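Local coordinates for protein probable methyltransferase (Bordetella pertussis, PDB 3KTY) that probably methylates RNA with S-adenosyl-L-methionine as methyl donor, this chain being its TrmH-family SPOUT methyltransferase domain, at residues A[97-109]-A[139-151]. Numbering follows the deposited sequence.
Sequences PPPCDIREAAGLA and LCHRICHIPANPQ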
ATOM      1  N   PRO A  97      -7.812  22.698   8.926  1.00106.94           N
ATOM      2  CA  PRO A  97      -8.481  22.380   7.660  1.00103.79           C
ATOM      3  C   PRO A  97      -7.664  21.352   6.868  1.00 99.55           C
ATOM      4  O   PRO A  97      -6.456  21.525   6.708  1.00 90.77           O
ATOM      5  CB  PRO A  97      -8.501  23.731   6.930  1.00102.84           C
ATOM      6  CG  PRO A  97      -8.285  24.761   8.002  1.00107.63           C
ATOM      7  CD  PRO A  97      -7.392  24.106   8.998  1.00107.77           C
ATOM      8  N   PRO A  98      -8.314  20.284   6.378  1.00106.32           N
ATOM      9  CA  PRO A  98      -7.603  19.190   5.686  1.00102.98           C
ATOM     10  C   PRO A  98      -6.716  19.641   4.516  1.00 96.09           C
ATOM     11  O   PRO A  98      -7.210  20.282   3.577  1.00 88.02           O
ATOM     12  CB  PRO A  98      -8.739  18.297   5.154  1.00101.25           C
ATOM     13  CG  PRO A  98     -10.009  19.098   5.320  1.00105.18           C
ATOM     14  CD  PRO A  98      -9.763  20.037   6.468  1.00109.16           C
ATOM     15  N   PRO A  99      -5.422  19.277   4.554  1.00 94.32           N
ATOM     16  CA  PRO A  99      -4.560  19.553   3.394  1.00 90.60           C
ATOM     17  C   PRO A  99      -5.025  18.680   2.237  1.00 80.22           C
ATOM     18  O   PRO A  99      -5.950  17.864   2.431  1.00 77.34           O
ATOM     19  CB  PRO A  99      -3.170  19.113   3.856  1.00 88.62           C
ATOM     20  CG  PRO A  99      -3.432  18.100   4.946  1.00 92.21           C
ATOM     21  CD  PRO A  99      -4.803  18.359   5.526  1.00 93.24           C
ATOM     22  N   CYS A 100      -4.417  18.836   1.062  1.00 64.16           N
ATOM     23  CA  CYS A 100      -4.839  17.996  -0.050  1.00 61.96           C
ATOM     24  C   CYS A 100      -4.423  16.543   0.249  1.00 59.70           C
ATOM     25  O   CYS A 100      -3.434  16.294   0.934  1.00 53.51           O
ATOM     26  CB  CYS A 100      -4.316  18.513  -1.396  1.00 49.69           C
ATOM     27  SG  CYS A 100      -2.774  17.786  -1.941  1.00 57.79           S
ATOM     28  N   ASP A 101      -5.202  15.587  -0.226  1.00 50.24           N
ATOM     29  CA  ASP A 101      -4.886  14.206   0.045  1.00 46.10           C
ATOM     30  C   ASP A 101      -4.024  13.635  -1.054  1.00 40.35           C
ATOM     31  O   ASP A 101      -3.916  14.206  -2.134  1.00 41.82           O
ATOM     32  CB  ASP A 101      -6.155  13.352   0.258  1.00 48.36           C
ATOM     33  CG  ASP A 101      -7.047  13.247  -0.989  1.00 49.35           C
ATOM     34  OD1 ASP A 101      -6.569  13.217  -2.154  1.00 44.16           O
ATOM     35  OD2 ASP A 101      -8.269  13.160  -0.780  1.00 50.99           O
ATOM     36  N   ILE A 102      -3.442  12.481  -0.776  1.00 35.10           N
ATOM     37  CA  ILE A 102      -2.493  11.850  -1.680  1.00 34.13           C
ATOM     38  C   ILE A 102      -3.091  11.629  -3.064  1.00 36.05           C
ATOM     39  O   ILE A 102      -2.372  11.546  -4.039  1.00 39.27           O
ATOM     40  CB  ILE A 102      -1.983  10.501  -1.086  1.00 37.45           C
ATOM     41  CG1 ILE A 102      -0.881   9.921  -1.942  1.00 42.46           C
ATOM     42  CG2 ILE A 102      -3.141   9.474  -0.924  1.00 36.83           C
ATOM     43  CD1 ILE A 102       0.374  10.762  -1.914  1.00 52.24           C
ATOM     44  N   ARG A 103      -4.412  11.505  -3.148  1.00 36.71           N
ATOM     45  CA  ARG A 103      -5.053  11.278  -4.441  1.00 40.08           C
ATOM     46  C   ARG A 103      -5.100  12.582  -5.284  1.00 31.75           C
ATOM     47  O   ARG A 103      -4.809  12.556  -6.457  1.00 31.68           O
ATOM     48  CB  ARG A 103      -6.424  10.618  -4.253  1.00 38.61           C
ATOM     49  CG  ARG A 103      -7.343  10.670  -5.447  1.00 32.44           C
ATOM     50  CD  ARG A 103      -7.508   9.332  -6.170  1.00 33.24           C
ATOM     51  NE  ARG A 103      -7.394   8.105  -5.355  1.00 41.19           N
ATOM     52  CZ  ARG A 103      -8.347   7.188  -5.222  1.00 48.35           C
ATOM     53  NH1 ARG A 103      -9.538   7.368  -5.802  1.00 57.23           N
ATOM     54  NH2 ARG A 103      -8.112   6.082  -4.522  1.00 39.43           N
ATOM     55  N   GLU A 104      -5.460  13.693  -4.650  0.52 33.03           N
ATOM     56  CA  GLU A 104      -5.309  15.023  -5.239  0.52 36.80           C
ATOM     57  C   GLU A 104      -3.832  15.314  -5.605  0.52 35.41           C
ATOM     58  O   GLU A 104      -3.520  15.836  -6.675  0.52 36.42           O
ATOM     59  CB  GLU A 104      -5.895  16.087  -4.287  0.52 34.31           C
ATOM     60  CG  GLU A 104      -7.388  15.862  -4.000  0.52 43.31           C
ATOM     61  CD  GLU A 104      -7.923  16.540  -2.728  0.52 51.18           C
ATOM     62  OE1 GLU A 104      -7.203  16.613  -1.710  0.52 50.53           O
ATOM     63  OE2 GLU A 104      -9.092  16.980  -2.743  0.52 55.40           O
ATOM     64  N   ALA A 105      -2.923  14.932  -4.733  1.00 33.65           N
ATOM     65  CA  ALA A 105      -1.543  15.253  -4.927  1.00 33.08           C
ATOM     66  C   ALA A 105      -1.025  14.507  -6.157  1.00 34.15           C
ATOM     67  O   ALA A 105      -0.350  15.089  -7.035  1.00 36.61           O
ATOM     68  CB  ALA A 105      -0.738  14.980  -3.664  1.00 31.20           C
ATOM     69  N   ALA A 106      -1.392  13.242  -6.268  1.00 28.02           N
ATOM     70  CA  ALA A 106      -1.055  12.460  -7.460  1.00 27.24           C
ATOM     71  C   ALA A 106      -1.574  13.075  -8.770  1.00 32.43           C
ATOM     72  O   ALA A 106      -0.840  13.149  -9.754  1.00 37.10           O
ATOM     73  CB  ALA A 106      -1.528  11.032  -7.320  1.00 28.39           C
ATOM     74  N   GLY A 107      -2.827  13.525  -8.786  1.00 30.40           N
ATOM     75  CA  GLY A 107      -3.358  14.231  -9.956  1.00 35.33           C
ATOM     76  C   GLY A 107      -2.569  15.502 -10.346  1.00 36.49           C
ATOM     77  O   GLY A 107      -2.266  15.726 -11.526  1.00 39.49           O
ATOM     78  N   LEU A 108      -2.245  16.323  -9.349  1.00 33.65           N
ATOM     79  CA  LEU A 108      -1.350  17.480  -9.521  1.00 35.02           C
ATOM     80  C   LEU A 108       0.005  17.062 -10.079  1.00 36.09           C
ATOM     81  O   LEU A 108       0.502  17.672 -10.992  1.00 43.99           O
ATOM     82  CB  LEU A 108      -1.129  18.157  -8.198  1.00 33.62           C
ATOM     83  CG  LEU A 108      -2.384  18.773  -7.621  1.00 46.64           C
ATOM     84  CD1 LEU A 108      -2.139  19.154  -6.158  1.00 42.36           C
ATOM     85  CD2 LEU A 108      -2.770  19.980  -8.491  1.00 45.22           C
ATOM     86  N   ALA A 109       0.594  16.002  -9.551  1.00 35.37           N
ATOM     87  CA  ALA A 109       1.849  15.536 -10.098  1.00 27.67           C
ATOM     88  C   ALA A 109       1.787  15.240 -11.595  1.00 33.88           C
ATOM     89  O   ALA A 109       2.713  15.563 -12.332  1.00 41.85           O
ATOM     90  CB  ALA A 109       2.340  14.319  -9.348  1.00 22.74           C
ATOM     91  N   LEU A 139       9.894  23.967   3.268  1.00 48.59           N
ATOM     92  CA  LEU A 139      10.676  23.856   2.043  1.00 45.06           C
ATOM     93  C   LEU A 139       9.911  23.217   0.880  1.00 46.30           C
ATOM     94  O   LEU A 139      10.352  23.274  -0.259  1.00 52.49           O
ATOM     95  CB  LEU A 139      11.947  23.053   2.298  1.00 46.17           C
ATOM     96  CG  LEU A 139      13.026  23.650   3.222  1.00 50.70           C
ATOM     97  CD1 LEU A 139      14.216  22.699   3.356  1.00 53.23           C
ATOM     98  CD2 LEU A 139      13.487  25.037   2.736  1.00 41.22           C
ATOM     99  N   CYS A 140       8.775  22.596   1.157  1.00 45.58           N
ATOM    100  CA  CYS A 140       8.019  21.908   0.087  1.00 47.74           C
ATOM    101  C   CYS A 140       6.937  22.791  -0.519  1.00 47.23           C
ATOM    102  O   CYS A 140       6.529  23.782   0.074  1.00 51.21           O
ATOM    103  CB  CYS A 140       7.394  20.618   0.607  1.00 41.20           C
ATOM    104  SG  CYS A 140       8.587  19.477   1.281  1.00 48.79           S
ATOM    105  N   HIS A 141       6.470  22.444  -1.706  1.00 46.84           N
ATOM    106  CA  HIS A 141       5.444  23.270  -2.339  1.00 50.94           C
ATOM    107  C   HIS A 141       4.098  23.043  -1.692  1.00 53.35           C
ATOM    108  O   HIS A 141       3.353  23.990  -1.450  1.00 58.01           O
ATOM    109  CB  HIS A 141       5.386  23.023  -3.839  1.00 48.54           C
ATOM    110  CG  HIS A 141       6.677  23.323  -4.532  1.00 58.45           C
ATOM    111  ND1 HIS A 141       7.682  22.387  -4.674  1.00 58.71           N
ATOM    112  CD2 HIS A 141       7.141  24.464  -5.099  1.00 60.71           C
ATOM    113  CE1 HIS A 141       8.705  22.935  -5.307  1.00 60.05           C
ATOM    114  NE2 HIS A 141       8.399  24.192  -5.581  1.00 66.41           N
ATOM    115  N   ARG A 142       3.813  21.788  -1.366  1.00 50.87           N
ATOM    116  CA  ARG A 142       2.528  21.423  -0.787  1.00 52.61           C
ATOM    117  C   ARG A 142       2.667  20.417   0.326  1.00 49.47           C
ATOM    118  O   ARG A 142       3.683  19.687   0.402  1.00 39.34           O
ATOM    119  CB  ARG A 142       1.638  20.805  -1.848  1.00 54.36           C
ATOM    120  CG  ARG A 142       1.335  21.724  -2.988  1.00 60.02           C
ATOM    121  CD  ARG A 142       0.192  22.636  -2.630  1.00 61.49           C
ATOM    122  NE  ARG A 142      -0.578  22.865  -3.831  1.00 70.85           N
ATOM    123  CZ  ARG A 142      -1.834  22.476  -4.018  1.00 66.48           C
ATOM    124  NH1 ARG A 142      -2.413  22.746  -5.173  1.00 68.59           N
ATOM    125  NH2 ARG A 142      -2.514  21.847  -3.065  1.00 65.77           N
ATOM    126  N   ILE A 143       1.640  20.394   1.178  1.00 45.32           N
ATOM    127  CA  ILE A 143       1.453  19.349   2.169  1.00 48.50           C
ATOM    128  C   ILE A 143       0.410  18.420   1.610  1.00 56.22           C
ATOM    129  O   ILE A 143      -0.602  18.861   1.053  1.00 68.01           O
ATOM    130  CB  ILE A 143       0.833  19.883   3.454  1.00 53.51           C
ATOM    131  CG1 ILE A 143       0.490  21.376   3.329  1.00 58.93           C
ATOM    132  CG2 ILE A 143       1.697  19.557   4.636  1.00 58.77           C
ATOM    133  CD1 ILE A 143       1.587  22.358   3.828  1.00 69.46           C
ATOM    134  N   CYS A 144       0.627  17.127   1.749  1.00 53.94           N
ATOM    135  CA  CYS A 144      -0.470  16.216   1.499  1.00 56.69           C
ATOM    136  C   CYS A 144      -0.513  15.178   2.619  1.00 54.57           C
ATOM    137  O   CYS A 144       0.419  15.079   3.404  1.00 54.26           O
ATOM    138  CB  CYS A 144      -0.415  15.621   0.086  1.00 44.78           C
ATOM    139  SG  CYS A 144       0.791  14.380  -0.123  1.00 74.40           S
ATOM    140  N   HIS A 145      -1.619  14.462   2.736  1.00 47.84           N
ATOM    141  CA  HIS A 145      -1.750  13.490   3.813  1.00 55.26           C
ATOM    142  C   HIS A 145      -2.425  12.216   3.340  1.00 50.76           C
ATOM    143  O   HIS A 145      -3.104  12.185   2.305  1.00 44.31           O
ATOM    144  CB  HIS A 145      -2.470  14.079   5.037  1.00 56.53           C
ATOM    145  CG  HIS A 145      -3.957  14.047   4.941  1.00 71.51           C
ATOM    146  ND1 HIS A 145      -4.751  13.475   5.915  1.00 81.39           N
ATOM    147  CD2 HIS A 145      -4.803  14.505   3.988  1.00 79.68           C
ATOM    148  CE1 HIS A 145      -6.023  13.597   5.573  1.00 81.82           C
ATOM    149  NE2 HIS A 145      -6.082  14.217   4.407  1.00 84.38           N
ATOM    150  N   ILE A 146      -2.196  11.151   4.088  1.00 47.90           N
ATOM    151  CA  ILE A 146      -2.855   9.890   3.806  1.00 42.72           C
ATOM    152  C   ILE A 146      -3.875   9.765   4.914  1.00 44.44           C
ATOM    153  O   ILE A 146      -3.499   9.624   6.082  1.00 44.38           O
ATOM    154  CB  ILE A 146      -1.855   8.739   3.834  1.00 47.12           C
ATOM    155  CG1 ILE A 146      -0.755   8.985   2.793  1.00 42.95           C
ATOM    156  CG2 ILE A 146      -2.540   7.424   3.591  1.00 50.16           C
ATOM    157  CD1 ILE A 146       0.015   7.755   2.406  1.00 41.25           C
ATOM    158  N   PRO A 147      -5.169   9.903   4.564  1.00 42.70           N
ATOM    159  CA  PRO A 147      -6.272   9.858   5.535  1.00 46.83           C
ATOM    160  C   PRO A 147      -6.567   8.409   5.940  1.00 57.22           C
ATOM    161  O   PRO A 147      -7.550   7.853   5.455  1.00 58.74           O
ATOM    162  CB  PRO A 147      -7.458  10.454   4.750  1.00 37.97           C
ATOM    163  CG  PRO A 147      -7.183  10.077   3.284  1.00 33.80           C
ATOM    164  CD  PRO A 147      -5.643  10.117   3.177  1.00 44.38           C
ATOM    165  N   ALA A 148      -5.727   7.820   6.792  1.00 56.70           N
ATOM    166  CA  ALA A 148      -5.899   6.441   7.230  1.00 56.77           C
ATOM    167  C   ALA A 148      -6.649   6.422   8.531  1.00 59.86           C
ATOM    168  O   ALA A 148      -6.869   7.466   9.128  1.00 73.95           O
ATOM    169  CB  ALA A 148      -4.572   5.743   7.387  1.00 56.50           C
ATOM    170  N   ASN A 149      -7.043   5.233   8.972  1.00 60.43           N
ATOM    171  CA  ASN A 149      -7.780   5.085  10.222  1.00 65.25           C
ATOM    172  C   ASN A 149      -7.219   5.968  11.331  1.00 70.98           C
ATOM    173  O   ASN A 149      -6.010   6.008  11.555  1.00 75.81           O
ATOM    174  CB  ASN A 149      -7.788   3.622  10.669  1.00 65.14           C
ATOM    175  CG  ASN A 149      -8.518   3.418  11.982  1.00 75.25           C
ATOM    176  OD1 ASN A 149      -8.809   4.375  12.699  1.00 89.17           O
ATOM    177  ND2 ASN A 149      -8.816   2.165  12.305  1.00 78.15           N
ATOM    178  N   PRO A 150      -8.107   6.676  12.022  1.00 86.07           N
ATOM    179  CA  PRO A 150      -7.701   7.564  13.116  1.00 90.80           C
ATOM    180  C   PRO A 150      -7.030   6.795  14.250  1.00 97.98           C
ATOM    181  O   PRO A 150      -5.967   7.196  14.723  1.00100.69           O
ATOM    182  CB  PRO A 150      -9.029   8.154  13.594  1.00103.42           C
ATOM    183  CG  PRO A 150      -9.902   8.121  12.391  1.00104.15           C
ATOM    184  CD  PRO A 150      -9.513   6.883  11.633  1.00 97.77           C
ATOM    185  N   GLN A 151      -7.651   5.700  14.676  1.00104.56           N
ATOM    186  CA  GLN A 151      -7.108   4.881  15.753  1.00112.92           C
ATOM    187  C   GLN A 151      -5.841   4.158  15.308  1.00122.12           C
ATOM    188  O   GLN A 151      -5.106   3.611  16.131  1.00121.79           O
ATOM    189  CB  GLN A 151      -8.150   3.870  16.235  1.00115.08           C
ATOM    190  CG  GLN A 151      -8.038   2.504  15.580  1.00117.91           C
ATOM    191  CD  GLN A 151      -9.315   1.696  15.696  1.00119.06           C
ATOM    192  OE1 GLN A 151      -9.775   1.394  16.796  1.00118.87           O
ATOM    193  NE2 GLN A 151      -9.897   1.341  14.555  1.00117.60           N
TER
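Asp101 does double duty: it pairs with His145 of the parallel strand 142-145 through bonds made by its two neighbours, and it caps helix 102-115. His145 N donates to Cys100 O (3.1 Å, 139° at the hydrogen), and Ile102 N, already in the helix, donates to His145 O. Cys100 O also receives a CA-H...O contact from Cys144 CA at 3.0 Å. As N-cap, Asp101 takes Glu104 N on OD1 at 2.8 Å and 171°, while Asp101 N returns a bond to Glu104 OE1 at 2.7 Å, completing a capping box. Its other oxygen, OD2, bonds Tyr170 OH of the second subunit. On the face of the pairing that carries Cys144, that side chain packs against Ala105, CB to CB 3.8 Å, and its SG meets Ile102 CD1. With CG placed between backbone N and carbonyl carbon (chi1 83°), the His145 ring has Pro99 CD over one face and Pro147 N over the other, both offset toward the rim. Further along the helix, Leu108 CD1 sits over a face of the Arg142 guanidinium, 3.7 Å from NH1. Strand 142-145 lies between 84-89 and 100-101, the latter an edge strand within this chain of the parallel sheet of an alpha/beta SPOUT methyltransferase fold.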